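Local coordinates for amine oxidase domain-containing protein (Pyrococcus furiosus, PDB 3NRN) that binds adenosine monophosphate and probably acts as an oxidoreductase of the flavin-containing amine oxidase family, though its substrate is not known, at residues Gly37-Leu42 with Ala190-Leu195; Val147-Ala152 with Val158-Leu163; Thr208-Val213 with Asp226-Ser231. All blocks are in the same frame, centred on the assembly; numbering follows the deposited sequence.

Contact 1 (Gly37-Leu42 with Ala190-Leu195). With AMP (adenosine monophosphate), chain B.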
loop_
_atom_site.group_PDB
_atom_site.type_symbol
_atom_site.label_atom_id
_atom_site.label_comp_id
_atom_site.label_asym_id
_atom_site.label_seq_id
_atom_site.Cartn_x
_atom_site.Cartn_y
_atom_site.Cartn_z
ATOM N N GLY A 37 10.673 1.547 -6.555
ATOM C CA GLY A 37 9.421 1.336 -7.256
ATOM C C GLY A 37 8.376 2.401 -6.980
ATOM O O GLY A 37 8.619 3.594 -7.157
ATOM N N ARG A 38 7.207 1.969 -6.525
ATOM C CA ARG A 38 6.124 2.893 -6.239
ATOM C C ARG A 38 6.070 3.341 -4.785
ATOM O O ARG A 38 5.029 3.786 -4.301
ATOM C CB ARG A 38 4.788 2.271 -6.655
ATOM C CG ARG A 38 4.736 1.905 -8.140
ATOM C CD ARG A 38 3.306 1.792 -8.633
ATOM N NE ARG A 38 2.519 0.884 -7.807
ATOM C CZ ARG A 38 2.690 -0.430 -7.769
ATOM N NH1 ARG A 38 3.619 -0.993 -8.518
ATOM N NH2 ARG A 38 1.942 -1.180 -6.972
ATOM N N PHE A 39 7.197 3.234 -4.094
ATOM C CA PHE A 39 7.265 3.650 -2.704
ATOM C C PHE A 39 8.533 4.464 -2.446
ATOM O O PHE A 39 9.320 4.133 -1.565
ATOM C CB PHE A 39 7.243 2.430 -1.780
ATOM C CG PHE A 39 6.983 2.765 -0.340
ATOM C CD1 PHE A 39 5.709 3.137 0.079
ATOM C CD2 PHE A 39 8.009 2.704 0.603
ATOM C CE1 PHE A 39 5.457 3.441 1.413
ATOM C CE2 PHE A 39 7.767 3.010 1.939
ATOM C CZ PHE A 39 6.487 3.377 2.344
ATOM N N THR A 40 8.737 5.521 -3.226
ATOM C CA THR A 40 9.901 6.382 -3.041
ATOM C C THR A 40 9.533 7.834 -3.374
ATOM O O THR A 40 8.363 8.136 -3.625
ATOM C CB THR A 40 11.098 5.902 -3.901
ATOM O OG1 THR A 40 12.282 6.588 -3.488
ATOM C CG2 THR A 40 10.858 6.163 -5.376
ATOM N N ASN A 41 10.512 8.734 -3.377
ATOM C CA ASN A 41 10.221 10.142 -3.641
ATOM C C ASN A 41 10.321 10.606 -5.086
ATOM O O ASN A 41 11.074 10.055 -5.893
ATOM C CB ASN A 41 11.107 11.027 -2.767
ATOM C CG ASN A 41 10.738 10.941 -1.306
ATOM O OD1 ASN A 41 10.004 10.042 -0.893
ATOM N ND2 ASN A 41 11.254 11.871 -0.507
ATOM N N LEU A 42 9.540 11.634 -5.397
ATOM C CA LEU A 42 9.516 12.215 -6.727
ATOM C C LEU A 42 9.692 13.727 -6.623
ATOM O O LEU A 42 8.717 14.459 -6.448
ATOM C CB LEU A 42 8.184 11.903 -7.420
ATOM C CG LEU A 42 7.974 12.534 -8.802
ATOM C CD1 LEU A 42 8.922 11.903 -9.825
ATOM C CD2 LEU A 42 6.531 12.338 -9.228
ATOM N N ALA A 190 12.647 7.556 2.701
ATOM C CA ALA A 190 13.349 7.315 3.961
ATOM C C ALA A 190 13.409 5.815 4.228
ATOM O O ALA A 190 14.424 5.285 4.668
ATOM C CB ALA A 190 12.641 8.023 5.108
ATOM N N VAL A 191 12.312 5.131 3.942
ATOM C CA VAL A 191 12.255 3.696 4.150
ATOM C C VAL A 191 13.171 2.967 3.169
ATOM O O VAL A 191 13.907 2.048 3.538
ATOM C CB VAL A 191 10.815 3.202 3.974
ATOM C CG1 VAL A 191 10.774 1.683 3.948
ATOM C CG2 VAL A 191 9.964 3.743 5.109
ATOM N N ILE A 192 13.117 3.389 1.915
ATOM C CA ILE A 192 13.918 2.785 0.872
ATOM C C ILE A 192 15.408 2.910 1.172
ATOM O O ILE A 192 16.157 1.948 1.010
ATOM C CB ILE A 192 13.626 3.444 -0.488
ATOM C CG1 ILE A 192 12.128 3.335 -0.809
ATOM C CG2 ILE A 192 14.487 2.804 -1.564
ATOM C CD1 ILE A 192 11.583 1.912 -0.865
ATOM N N ASP A 193 15.834 4.094 1.609
ATOM C CA ASP A 193 17.248 4.321 1.919
ATOM C C ASP A 193 17.732 3.391 3.030
ATOM O O ASP A 193 18.846 2.870 2.978
ATOM C CB ASP A 193 17.488 5.784 2.317
ATOM C CG ASP A 193 17.287 6.749 1.153
ATOM O OD1 ASP A 193 17.527 6.356 -0.010
ATOM O OD2 ASP A 193 16.906 7.912 1.403
ATOM N N GLU A 194 16.889 3.172 4.030
ATOM C CA GLU A 194 17.258 2.289 5.129
ATOM C C GLU A 194 17.340 0.822 4.706
ATOM O O GLU A 194 18.249 0.106 5.125
ATOM C CB GLU A 194 16.275 2.458 6.293
ATOM C CG GLU A 194 16.620 3.631 7.199
ATOM C CD GLU A 194 17.948 3.422 7.927
ATOM O OE1 GLU A 194 17.964 2.722 8.963
ATOM O OE2 GLU A 194 18.976 3.944 7.452
ATOM N N LEU A 195 16.405 0.370 3.873
ATOM C CA LEU A 195 16.435 -1.020 3.424
ATOM C C LEU A 195 17.664 -1.266 2.549
ATOM O O LEU A 195 18.276 -2.333 2.616
ATOM C CB LEU A 195 15.149 -1.373 2.654
ATOM C CG LEU A 195 13.849 -1.320 3.476
ATOM C CD1 LEU A 195 12.657 -1.644 2.592
ATOM C CD2 LEU A 195 13.927 -2.306 4.655
HETATM P P AMP B . 6.753 -2.010 -7.203
HETATM O O1P AMP B . 6.713 -3.315 -6.433
HETATM O O2P AMP B . 5.746 -2.071 -8.349
HETATM O O3P AMP B . 6.748 -0.798 -6.360
HETATM O "O5'" AMP B . 8.179 -2.188 -7.906
HETATM C "C5'" AMP B . 8.501 -3.431 -8.540
HETATM C "C4'" AMP B . 9.885 -3.165 -9.117
HETATM O "O4'" AMP B . 10.234 -4.128 -10.115
HETATM C "C3'" AMP B . 10.047 -1.799 -9.763
HETATM O "O3'" AMP B . 11.182 -1.221 -9.086
HETATM C "C2'" AMP B . 10.334 -2.145 -11.239
HETATM O "O2'" AMP B . 11.202 -1.240 -11.949
HETATM C "C1'" AMP B . 11.009 -3.495 -11.080
HETATM N N9 AMP B . 10.850 -4.419 -12.221
HETATM C C8 AMP B . 9.739 -4.625 -12.976
HETATM N N7 AMP B . 9.973 -5.620 -13.872
HETATM C C5 AMP B . 11.204 -6.095 -13.634
HETATM C C6 AMP B . 12.039 -7.138 -14.244
HETATM N N6 AMP B . 11.529 -7.855 -15.284
HETATM N N1 AMP B . 13.272 -7.320 -13.714
HETATM C C2 AMP B . 13.717 -6.589 -12.632
HETATM N N3 AMP B . 13.028 -5.572 -12.054
HETATM C C4 AMP B . 11.789 -5.306 -12.535
#
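Phe39 and the helical residues Val191 and Ile192 carry the apolar part of this buried contact. The helix meets the phenyl ring at its edge, near the ring plane, and does not lie over a face. CE2 of Phe39 stands 3.7 Å from CB of Val191, with both methyls of that valine close to the same ring atom. CD2 of Phe39 is 3.9 Å from CD1 of Ile192. The ring reaches the helix because its CG is anti to the backbone N (chi1 -166°), and Leu10 of helix 10-21 packs on both Phe39 and Val191. Ile192 also lies along the backbone: its CG1 is 3.0 Å from the carbonyl O of Phe39, a tight approach, and 4.1 Å from CB of Thr40. No hydrogen bond crosses between the two segments.

Polar contacts of the loop include those to the nucleotide. The N-H of Arg38 gives a nearly straight bond to O3P of AMP, 2.8 Å at 172°, and O3P also lies over one face of the Arg38 guanidinium. Asp379 forms a salt bridge to NH2 of Arg38. Gly37 has a positive phi and passes close to the phosphate, its CA 3.5 Å from O3P of AMP. Helix 188-200 packs on the residues that follow Arg38 in the AMP-binding loop, part of a nucleotide pocket consistent with the Rossmann-type dinucleotide-binding fold of flavin amine oxidases.

Contact 2 (Val147-Ala152 with Val158-Leu163)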
loop_
_atom_site.group_PDB
_atom_site.type_symbol
_atom_site.label_atom_id
_atom_site.label_comp_id
_atom_site.label_asym_id
_atom_site.label_seq_id
_atom_site.Cartn_x
_atom_site.Cartn_y
_atom_site.Cartn_z
ATOM N N VAL A 147 -19.520 7.321 4.143
ATOM C CA VAL A 147 -18.177 7.348 4.710
ATOM C C VAL A 147 -17.443 6.033 4.432
ATOM O O VAL A 147 -16.262 6.042 4.102
ATOM C CB VAL A 147 -18.214 7.588 6.238
ATOM C CG1 VAL A 147 -16.830 7.323 6.855
ATOM C CG2 VAL A 147 -18.641 9.018 6.521
ATOM N N LEU A 148 -18.145 4.907 4.561
ATOM C CA LEU A 148 -17.535 3.606 4.316
ATOM C C LEU A 148 -17.179 3.436 2.850
ATOM O O LEU A 148 -16.289 2.658 2.515
ATOM C CB LEU A 148 -18.460 2.470 4.765
ATOM C CG LEU A 148 -18.595 2.274 6.280
ATOM C CD1 LEU A 148 -19.529 1.113 6.570
ATOM C CD2 LEU A 148 -17.231 2.009 6.886
ATOM N N GLU A 149 -17.879 4.167 1.982
ATOM C CA GLU A 149 -17.617 4.121 0.547
ATOM C C GLU A 149 -16.301 4.855 0.299
ATOM O O GLU A 149 -15.513 4.464 -0.561
ATOM C CB GLU A 149 -18.749 4.799 -0.230
ATOM C CG GLU A 149 -18.622 4.716 -1.751
ATOM C CD GLU A 149 -19.064 3.377 -2.327
ATOM O OE1 GLU A 149 -19.029 3.224 -3.570
ATOM O OE2 GLU A 149 -19.451 2.481 -1.548
ATOM N N SER A 150 -16.068 5.926 1.054
ATOM C CA SER A 150 -14.827 6.677 0.922
ATOM C C SER A 150 -13.681 5.813 1.449
ATOM O O SER A 150 -12.611 5.744 0.847
ATOM C CB SER A 150 -14.900 7.985 1.707
ATOM O OG SER A 150 -15.818 8.871 1.098
ATOM N N PHE A 151 -13.919 5.148 2.573
ATOM C CA PHE A 151 -12.910 4.273 3.151
ATOM C C PHE A 151 -12.505 3.212 2.125
ATOM O O PHE A 151 -11.320 2.993 1.886
ATOM C CB PHE A 151 -13.456 3.582 4.405
ATOM C CG PHE A 151 -12.521 2.559 4.978
ATOM C CD1 PHE A 151 -11.341 2.949 5.606
ATOM C CD2 PHE A 151 -12.790 1.204 4.843
ATOM C CE1 PHE A 151 -10.445 2.003 6.085
ATOM C CE2 PHE A 151 -11.899 0.249 5.319
ATOM C CZ PHE A 151 -10.726 0.647 5.939
ATOM N N ALA A 152 -13.498 2.559 1.524
ATOM C CA ALA A 152 -13.250 1.518 0.529
ATOM C C ALA A 152 -12.486 2.072 -0.668
ATOM O O ALA A 152 -11.589 1.414 -1.203
ATOM C CB ALA A 152 -14.579 0.893 0.071
ATOM N N VAL A 158 -11.883 0.582 -4.413
ATOM C CA VAL A 158 -13.095 -0.049 -4.931
ATOM C C VAL A 158 -14.288 0.489 -4.159
ATOM O O VAL A 158 -14.126 1.208 -3.170
ATOM C CB VAL A 158 -13.080 -1.588 -4.774
ATOM C CG1 VAL A 158 -11.892 -2.180 -5.515
ATOM C CG2 VAL A 158 -13.043 -1.966 -3.308
ATOM N N SER A 159 -15.485 0.154 -4.625
ATOM C CA SER A 159 -16.705 0.582 -3.961
ATOM C C SER A 159 -16.997 -0.426 -2.864
ATOM O O SER A 159 -16.543 -1.572 -2.925
ATOM C CB SER A 159 -17.873 0.625 -4.947
ATOM O OG SER A 159 -17.679 1.654 -5.903
ATOM N N LEU A 160 -17.755 0.003 -1.863
ATOM C CA LEU A 160 -18.099 -0.862 -0.746
ATOM C C LEU A 160 -18.707 -2.180 -1.233
ATOM O O LEU A 160 -18.410 -3.250 -0.694
ATOM C CB LEU A 160 -19.069 -0.130 0.183
ATOM C CG LEU A 160 -19.168 -0.649 1.617
ATOM C CD1 LEU A 160 -17.781 -0.763 2.232
ATOM C CD2 LEU A 160 -20.024 0.300 2.429
ATOM N N SER A 161 -19.543 -2.107 -2.264
ATOM C CA SER A 161 -20.174 -3.309 -2.803
ATOM C C SER A 161 -19.158 -4.252 -3.451
ATOM O O SER A 161 -19.479 -5.404 -3.748
ATOM C CB SER A 161 -21.270 -2.934 -3.816
ATOM O OG SER A 161 -20.760 -2.138 -4.877
ATOM N N ASP A 162 -17.934 -3.773 -3.661
ATOM C CA ASP A 162 -16.894 -4.602 -4.263
ATOM C C ASP A 162 -16.119 -5.413 -3.227
ATOM O O ASP A 162 -15.317 -6.280 -3.579
ATOM C CB ASP A 162 -15.918 -3.747 -5.072
ATOM C CG ASP A 162 -16.539 -3.202 -6.342
ATOM O OD1 ASP A 162 -17.169 -3.988 -7.077
ATOM O OD2 ASP A 162 -16.389 -1.993 -6.610
ATOM N N LEU A 163 -16.348 -5.122 -1.954
ATOM C CA LEU A 163 -15.685 -5.846 -0.873
ATOM C C LEU A 163 -16.668 -6.839 -0.263
ATOM O O LEU A 163 -17.874 -6.596 -0.264
ATOM C CB LEU A 163 -15.222 -4.873 0.219
ATOM C CG LEU A 163 -14.062 -3.912 -0.063
ATOM C CD1 LEU A 163 -13.954 -2.908 1.077
ATOM C CD2 LEU A 163 -12.760 -4.692 -0.207
HETATM O O HOH W 1 -15.420 3.559 -2.936
#
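Glu149 sends CG anti to its backbone N (chi1 -176°) and then bends at chi2 (80°), which swings the carboxylate off the helix and over the start of the 3-10 turn at Leu160. Leu160, with CG also anti to the backbone N, places its two methyls against Leu148, CD2 lying 3.6 Å from CB of that residue.

The carboxylate of Glu149 receives two bonds. The N-H of Leu160 reaches OE2 of Glu149 at 3.0 Å, coming from above the carboxylate plane, 53° out of it. OG of Ser159 makes a weak bond to OE1 of Glu149; the same OG is hydrogen-bonded to Lys322, which also lies in a long, weak ion pair with Glu149. The N-H of Val158 points almost straight at O of Ala152, but the bond is weak at 3.3 Å. A water bridges the backbone carbonyls of Glu149 and Val158, donating to both oxygens.

Ala152 turns its CB toward the loop, 4.0 Å from CD1 of Leu163 and 4.2 Å from CD1 of Leu160. The N-H of Ser159 bonds at 3.1 Å to the anti lone pair of Asp162 OD2, and the N-H of Asp162 returns to O of Ser159, closing the turn. The arrangement is a tight helix-to-helix connection: the chain leaves helix 142-156, folds back on its last turns through the 3-10 segment 160-162, and enters helix 165-178.

Contact 3 (Thr208-Val213 with Asp226-Ser231). With AMP (adenosine monophosphate), chain B.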
loop_
_atom_site.group_PDB
_atom_site.type_symbol
_atom_site.label_atom_id
_atom_site.label_comp_id
_atom_site.label_asym_id
_atom_site.label_seq_id
_atom_site.Cartn_x
_atom_site.Cartn_y
_atom_site.Cartn_z
ATOM N N THR A 208 21.182 -2.290 -10.511
ATOM C CA THR A 208 20.206 -1.560 -11.312
ATOM C C THR A 208 20.459 -1.790 -12.802
ATOM O O THR A 208 21.533 -2.240 -13.206
ATOM C CB THR A 208 20.256 -0.048 -11.027
ATOM O OG1 THR A 208 21.606 0.414 -11.143
ATOM C CG2 THR A 208 19.725 0.252 -9.630
ATOM N N ARG A 209 19.457 -1.476 -13.612
ATOM C CA ARG A 209 19.539 -1.669 -15.053
ATOM C C ARG A 209 19.723 -3.145 -15.386
ATOM O O ARG A 209 20.405 -3.498 -16.347
ATOM C CB ARG A 209 20.681 -0.840 -15.655
ATOM C CG ARG A 209 20.437 0.664 -15.602
ATOM C CD ARG A 209 21.388 1.416 -16.532
ATOM N NE ARG A 209 21.120 2.853 -16.564
ATOM C CZ ARG A 209 21.442 3.702 -15.591
ATOM N NH1 ARG A 209 22.057 3.268 -14.499
ATOM N NH2 ARG A 209 21.140 4.990 -15.706
ATOM N N LYS A 210 19.119 -4.006 -14.569
ATOM C CA LYS A 210 19.178 -5.447 -14.787
ATOM C C LYS A 210 17.741 -5.910 -14.960
ATOM O O LYS A 210 17.008 -6.070 -13.984
ATOM C CB LYS A 210 19.813 -6.161 -13.592
ATOM C CG LYS A 210 21.275 -5.840 -13.386
ATOM C CD LYS A 210 22.104 -6.276 -14.580
ATOM C CE LYS A 210 23.504 -5.705 -14.496
ATOM N NZ LYS A 210 24.256 -5.911 -15.763
ATOM N N GLU A 211 17.337 -6.105 -16.209
ATOM C CA GLU A 211 15.981 -6.534 -16.500
ATOM C C GLU A 211 15.920 -8.044 -16.591
ATOM O O GLU A 211 16.529 -8.638 -17.478
ATOM C CB GLU A 211 15.512 -5.942 -17.825
ATOM C CG GLU A 211 14.073 -6.273 -18.156
ATOM C CD GLU A 211 13.712 -5.916 -19.578
ATOM O OE1 GLU A 211 14.268 -4.925 -20.093
ATOM O OE2 GLU A 211 12.867 -6.617 -20.176
ATOM N N VAL A 212 15.189 -8.668 -15.677
ATOM C CA VAL A 212 15.063 -10.116 -15.710
ATOM C C VAL A 212 14.127 -10.514 -16.848
ATOM O O VAL A 212 13.064 -9.919 -17.024
ATOM C CB VAL A 212 14.505 -10.659 -14.375
ATOM C CG1 VAL A 212 14.326 -12.180 -14.458
ATOM C CG2 VAL A 212 15.449 -10.306 -13.250
ATOM N N VAL A 213 14.523 -11.513 -17.629
ATOM C CA VAL A 213 13.691 -11.966 -18.737
ATOM C C VAL A 213 13.289 -13.424 -18.578
ATOM O O VAL A 213 12.456 -13.934 -19.319
ATOM C CB VAL A 213 14.412 -11.794 -20.096
ATOM C CG1 VAL A 213 14.800 -10.337 -20.291
ATOM C CG2 VAL A 213 15.637 -12.679 -20.162
ATOM N N ASP A 226 20.531 -8.574 -20.651
ATOM C CA ASP A 226 21.926 -8.479 -21.092
ATOM C C ASP A 226 22.742 -9.762 -20.917
ATOM O O ASP A 226 23.970 -9.726 -20.857
ATOM C CB ASP A 226 22.617 -7.294 -20.398
ATOM C CG ASP A 226 22.607 -7.411 -18.882
ATOM O OD1 ASP A 226 21.555 -7.763 -18.313
ATOM O OD2 ASP A 226 23.650 -7.135 -18.262
ATOM N N ASN A 227 22.043 -10.889 -20.840
ATOM C CA ASN A 227 22.647 -12.218 -20.713
ATOM C C ASN A 227 23.432 -12.583 -19.454
ATOM O O ASN A 227 24.308 -13.445 -19.506
ATOM C CB ASN A 227 23.540 -12.511 -21.925
ATOM C CG ASN A 227 22.761 -12.600 -23.220
ATOM O OD1 ASN A 227 21.561 -12.875 -23.224
ATOM N ND2 ASN A 227 23.453 -12.394 -24.336
ATOM N N GLU A 228 23.157 -11.945 -18.324
ATOM C CA GLU A 228 23.878 -12.337 -17.118
ATOM C C GLU A 228 23.132 -13.475 -16.434
ATOM O O GLU A 228 21.904 -13.538 -16.492
ATOM C CB GLU A 228 24.039 -11.154 -16.171
ATOM C CG GLU A 228 25.060 -10.154 -16.667
ATOM C CD GLU A 228 25.399 -9.117 -15.634
ATOM O OE1 GLU A 228 24.510 -8.310 -15.290
ATOM O OE2 GLU A 228 26.555 -9.117 -15.160
ATOM N N GLU A 229 23.883 -14.376 -15.806
ATOM C CA GLU A 229 23.319 -15.538 -15.110
ATOM C C GLU A 229 23.463 -15.462 -13.604
ATOM O O GLU A 229 24.553 -15.199 -13.095
ATOM C CB GLU A 229 23.995 -16.832 -15.574
ATOM C CG GLU A 229 23.931 -17.056 -17.057
ATOM C CD GLU A 229 22.663 -16.489 -17.628
ATOM O OE1 GLU A 229 21.640 -16.534 -16.912
ATOM O OE2 GLU A 229 22.681 -16.004 -18.781
ATOM N N TYR A 230 22.360 -15.720 -12.902
ATOM C CA TYR A 230 22.340 -15.704 -11.442
ATOM C C TYR A 230 21.596 -16.937 -10.950
ATOM O O TYR A 230 20.382 -17.023 -11.092
ATOM C CB TYR A 230 21.615 -14.458 -10.934
ATOM C CG TYR A 230 22.227 -13.165 -11.407
ATOM C CD1 TYR A 230 23.293 -12.582 -10.725
ATOM C CD2 TYR A 230 21.748 -12.529 -12.551
ATOM C CE1 TYR A 230 23.867 -11.394 -11.168
ATOM C CE2 TYR A 230 22.311 -11.349 -13.003
ATOM C CZ TYR A 230 23.370 -10.782 -12.307
ATOM O OH TYR A 230 23.922 -9.601 -12.756
ATOM N N SER A 231 22.321 -17.900 -10.391
ATOM C CA SER A 231 21.693 -19.106 -9.866
ATOM C C SER A 231 21.084 -18.770 -8.494
ATOM O O SER A 231 21.563 -17.876 -7.806
ATOM C CB SER A 231 22.735 -20.217 -9.728
ATOM O OG SER A 231 23.833 -19.769 -8.953
HETATM P P AMP B . 6.753 -2.010 -7.203
HETATM O O1P AMP B . 6.713 -3.315 -6.433
HETATM O O2P AMP B . 5.746 -2.071 -8.349
HETATM O O3P AMP B . 6.748 -0.798 -6.360
HETATM O "O5'" AMP B . 8.179 -2.188 -7.906
HETATM C "C5'" AMP B . 8.501 -3.431 -8.540
HETATM C "C4'" AMP B . 9.885 -3.165 -9.117
HETATM O "O4'" AMP B . 10.234 -4.128 -10.115
HETATM C "C3'" AMP B . 10.047 -1.799 -9.763
HETATM O "O3'" AMP B . 11.182 -1.221 -9.086
HETATM C "C2'" AMP B . 10.334 -2.145 -11.239
HETATM O "O2'" AMP B . 11.202 -1.240 -11.949
HETATM C "C1'" AMP B . 11.009 -3.495 -11.080
HETATM N N9 AMP B . 10.850 -4.419 -12.221
HETATM C C8 AMP B . 9.739 -4.625 -12.976
HETATM N N7 AMP B . 9.973 -5.620 -13.872
HETATM C C5 AMP B . 11.204 -6.095 -13.634
HETATM C C6 AMP B . 12.039 -7.138 -14.244
HETATM N N6 AMP B . 11.529 -7.855 -15.284
HETATM N N1 AMP B . 13.272 -7.320 -13.714
HETATM C C2 AMP B . 13.717 -6.589 -12.632
HETATM N N3 AMP B . 13.028 -5.572 -12.054
HETATM C C4 AMP B . 11.789 -5.306 -12.535
HETATM O O HOH W 2 19.495 -6.253 -18.282
#
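Lys210 lays the end of its side chain across the carboxylates of Asp226 and Glu228, meeting each side chain at about a right angle. Its NZ forms salt bridges to OD2 of Asp226 at 2.8 Å and to OE1 of Glu228 at 2.5 Å, the latter unusually short and of doubtful exact length. The ammonium approaches OD2 of Asp226 on the syn side, 24° out of the carboxylate plane. A bend at chi2 (-62°) carries the lysine chain toward both acids, while CD passes 4.2 Å from the Tyr230 hydroxyl OH. A second link runs through a water that donates to OD1 of Asp226 and accepts the N-H of Glu211, so both oxygens of Asp226 are engaged.

On the AMP side, the backbone of Val212 reads the adenine edge: its N-H reaches N1 of AMP at 3.1 Å, and N6 of AMP donates to O of Val212, also 3.1 Å. Leu29 of strand 25-29 touches Lys210, Val212 and Tyr230. Strand 221-224 lies between strands 212-216 and 229-231 in the small antiparallel sheet, and the Lys210 network joins the residues before the two outer strands, past the end of the central one.

How the contacts relate
Contact 1 closes a long loop of chain that holds contact 2 within it, and contact 3 follows. Contacts 1 and 3 both touch AMP from different ends, phosphate and adenine; their centres are 22 Å apart. Strand 205-207, an edge strand of the five-stranded parallel sheet, leads from the helix of contact 1 into the first segment of contact 3. Contact 2 lies away from the nucleotide, its centre 28 Å from that of contact 1 and 41 Å from that of contact 3, among helices 130-137, 142-156 and 165-178, on the other side of the chain's centre. The chain makes a long excursion of helices and strands before returning to complete the AMP site.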